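Local coordinates for SWI/SNF-related matrix-associated actin-dependent regulator of chromatin subfamily A-like protein 1 (PDB 4O66) that probably recognises structured DNA through its HARP domain, as part of an ATPase linked to DNA repair and replication, at residues Phe36-Arg42 with Trp51-Asp57. Numbering follows the deposited sequence.
Sequences FKSLPSR and WDFSMSD
Phe36, in helix 30-38, meets both Trp51 and Phe53 on one side of its ring plane, an aromatic cluster that joins this helix and the turn after it to strand 50-52 of the hairpin and the segment that follows, within the HARP domain. With CG anti to the carbonyl carbon (chi1 -70°), Phe36 sets CD2 3.3 Å from Trp51 CG, over one indole face, while CD1 lies 3.2 Å from Phe53 CZ. Neither pair is a parallel stack: the Phe36 plane is turned 44° from the indole five-membered ring and 52° from Phe53. Phe36 CB completes the fit as a CH-pi donor above the six-membered ring of Trp51. Leu39 CD1 closes on Phe53 CE2 at 3.7 Å, and Leu61 of helix 58-65 covers Phe36, Leu39 and Phe53. The outer side is looser. Arg42 CB sits at the indole edge, but its extended chain leads away, and NH1 bonds back to Leu39 O (3.0 Å). Lys37 brushes Trp51 CH2 with CG alone. Beyond the rings, Ser41 OG receives Ser54 N at 3.0 Å; its 2.4 Å approach to Asp57 OD2 is doubtfully short. Ser41 N meets OD2 of the buried Asp57 nearly end-on at 2.9 Å, tying down the Leu39-Arg42 type I turn; this N-H donation would be expected to stabilise negative charge on Asp57.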
# COMPACT_ATOMS: atom_id res chain seq x y z
N PHE A 36 -7.50 -0.30 1.63
CA PHE A 36 -7.25 -0.25 0.18
C PHE A 36 -8.41 -0.79 -0.62
O PHE A 36 -8.76 -0.25 -1.64
CB PHE A 36 -6.01 -1.06 -0.19
CG PHE A 36 -4.72 -0.48 0.25
CD1 PHE A 36 -4.62 0.80 0.74
CD2 PHE A 36 -3.57 -1.25 0.16
CE1 PHE A 36 -3.37 1.32 1.10
CE2 PHE A 36 -2.34 -0.75 0.53
CZ PHE A 36 -2.23 0.53 0.99
N LYS A 37 -8.99 -1.90 -0.19
CA LYS A 37 -10.04 -2.55 -0.96
C LYS A 37 -11.39 -1.85 -0.82
O LYS A 37 -12.33 -2.14 -1.55
CB LYS A 37 -10.16 -4.02 -0.55
CG LYS A 37 -8.97 -4.84 -1.00
CD LYS A 37 -9.19 -6.31 -0.86
CE LYS A 37 -7.99 -7.07 -1.39
NZ LYS A 37 -8.23 -8.54 -1.43
N SER A 38 -11.46 -0.90 0.10
CA SER A 38 -12.65 -0.08 0.28
C SER A 38 -12.68 1.13 -0.65
O SER A 38 -13.70 1.77 -0.83
CB SER A 38 -12.73 0.38 1.73
OG SER A 38 -11.91 1.49 1.97
N LEU A 39 -11.55 1.42 -1.26
CA LEU A 39 -11.42 2.60 -2.09
C LEU A 39 -11.75 2.30 -3.54
O LEU A 39 -11.19 1.39 -4.14
CB LEU A 39 -10.00 3.15 -1.94
CG LEU A 39 -9.69 3.63 -0.50
CD1 LEU A 39 -8.22 3.99 -0.33
CD2 LEU A 39 -10.55 4.81 -0.11
N PRO A 40 -12.66 3.08 -4.12
CA PRO A 40 -13.12 2.80 -5.48
C PRO A 40 -12.05 2.88 -6.59
O PRO A 40 -12.19 2.12 -7.55
CB PRO A 40 -14.23 3.85 -5.69
CG PRO A 40 -13.93 4.92 -4.73
CD PRO A 40 -13.34 4.26 -3.54
N SER A 41 -11.02 3.71 -6.47
CA SER A 41 -10.03 3.87 -7.55
C SER A 41 -8.80 2.98 -7.40
O SER A 41 -7.87 3.10 -8.18
CB SER A 41 -9.52 5.30 -7.63
OG SER A 41 -8.85 5.54 -6.43
N ARG A 42 -8.83 2.09 -6.43
CA ARG A 42 -7.73 1.20 -6.09
C ARG A 42 -7.21 0.39 -7.28
O ARG A 42 -7.96 -0.03 -8.16
CB ARG A 42 -8.14 0.25 -4.96
CG ARG A 42 -9.04 -0.85 -5.42
CD ARG A 42 -9.62 -1.63 -4.27
NE ARG A 42 -10.57 -2.67 -4.70
CZ ARG A 42 -11.87 -2.46 -4.90
NH1 ARG A 42 -12.39 -1.26 -4.71
NH2 ARG A 42 -12.65 -3.47 -5.28
N TRP A 51 0.24 -0.84 -4.27
CA TRP A 51 -1.11 -0.31 -4.50
C TRP A 51 -1.07 1.14 -4.92
O TRP A 51 -0.32 1.93 -4.37
CB TRP A 51 -1.94 -0.42 -3.23
CG TRP A 51 -2.40 -1.84 -2.88
CD1 TRP A 51 -1.73 -2.76 -2.15
CD2 TRP A 51 -3.65 -2.43 -3.21
NE1 TRP A 51 -2.47 -3.90 -2.02
CE2 TRP A 51 -3.66 -3.73 -2.67
CE3 TRP A 51 -4.76 -2.00 -3.94
CZ2 TRP A 51 -4.72 -4.59 -2.80
CZ3 TRP A 51 -5.82 -2.85 -4.08
CH2 TRP A 51 -5.80 -4.14 -3.51
N ASP A 52 -1.84 1.51 -5.92
CA ASP A 52 -1.98 2.92 -6.21
C ASP A 52 -3.45 3.30 -6.34
O ASP A 52 -4.31 2.43 -6.52
CB ASP A 52 -1.20 3.30 -7.46
CG ASP A 52 -1.66 2.54 -8.68
OD1 ASP A 52 -2.60 3.00 -9.36
OD2 ASP A 52 -1.08 1.47 -8.94
N PHE A 53 -3.72 4.60 -6.27
CA PHE A 53 -5.06 5.16 -6.15
C PHE A 53 -5.14 6.47 -6.93
O PHE A 53 -4.13 7.10 -7.14
CB PHE A 53 -5.38 5.42 -4.68
CG PHE A 53 -5.21 4.23 -3.82
CD1 PHE A 53 -3.98 3.95 -3.25
CD2 PHE A 53 -6.25 3.38 -3.59
CE1 PHE A 53 -3.80 2.85 -2.48
CE2 PHE A 53 -6.08 2.26 -2.80
CZ PHE A 53 -4.86 1.99 -2.26
N SER A 54 -6.33 6.87 -7.37
CA SER A 54 -6.54 8.23 -7.83
C SER A 54 -6.32 9.22 -6.69
O SER A 54 -6.56 8.93 -5.52
CB SER A 54 -7.97 8.40 -8.41
OG SER A 54 -8.17 9.70 -8.96
N MET A 55 -5.85 10.41 -7.02
CA MET A 55 -5.87 11.50 -6.05
C MET A 55 -7.28 11.74 -5.47
O MET A 55 -7.44 12.21 -4.35
CB MET A 55 -5.31 12.76 -6.70
CG MET A 55 -3.78 12.85 -6.73
SD MET A 55 -2.97 12.60 -5.11
CE MET A 55 -3.68 13.91 -4.12
N SER A 56 -8.31 11.39 -6.23
CA SER A 56 -9.68 11.51 -5.72
C SER A 56 -9.91 10.68 -4.46
O SER A 56 -10.79 11.00 -3.66
CB SER A 56 -10.67 11.12 -6.81
OG SER A 56 -10.72 9.71 -6.95
N ASP A 57 -9.09 9.63 -4.25
CA ASP A 57 -9.21 8.83 -3.04
C ASP A 57 -8.24 9.16 -1.95
O ASP A 57 -8.26 8.51 -0.92
CB ASP A 57 -9.06 7.34 -3.34
CG ASP A 57 -10.33 6.73 -3.86
OD1 ASP A 57 -11.41 7.33 -3.63
OD2 ASP A 57 -10.23 5.64 -4.48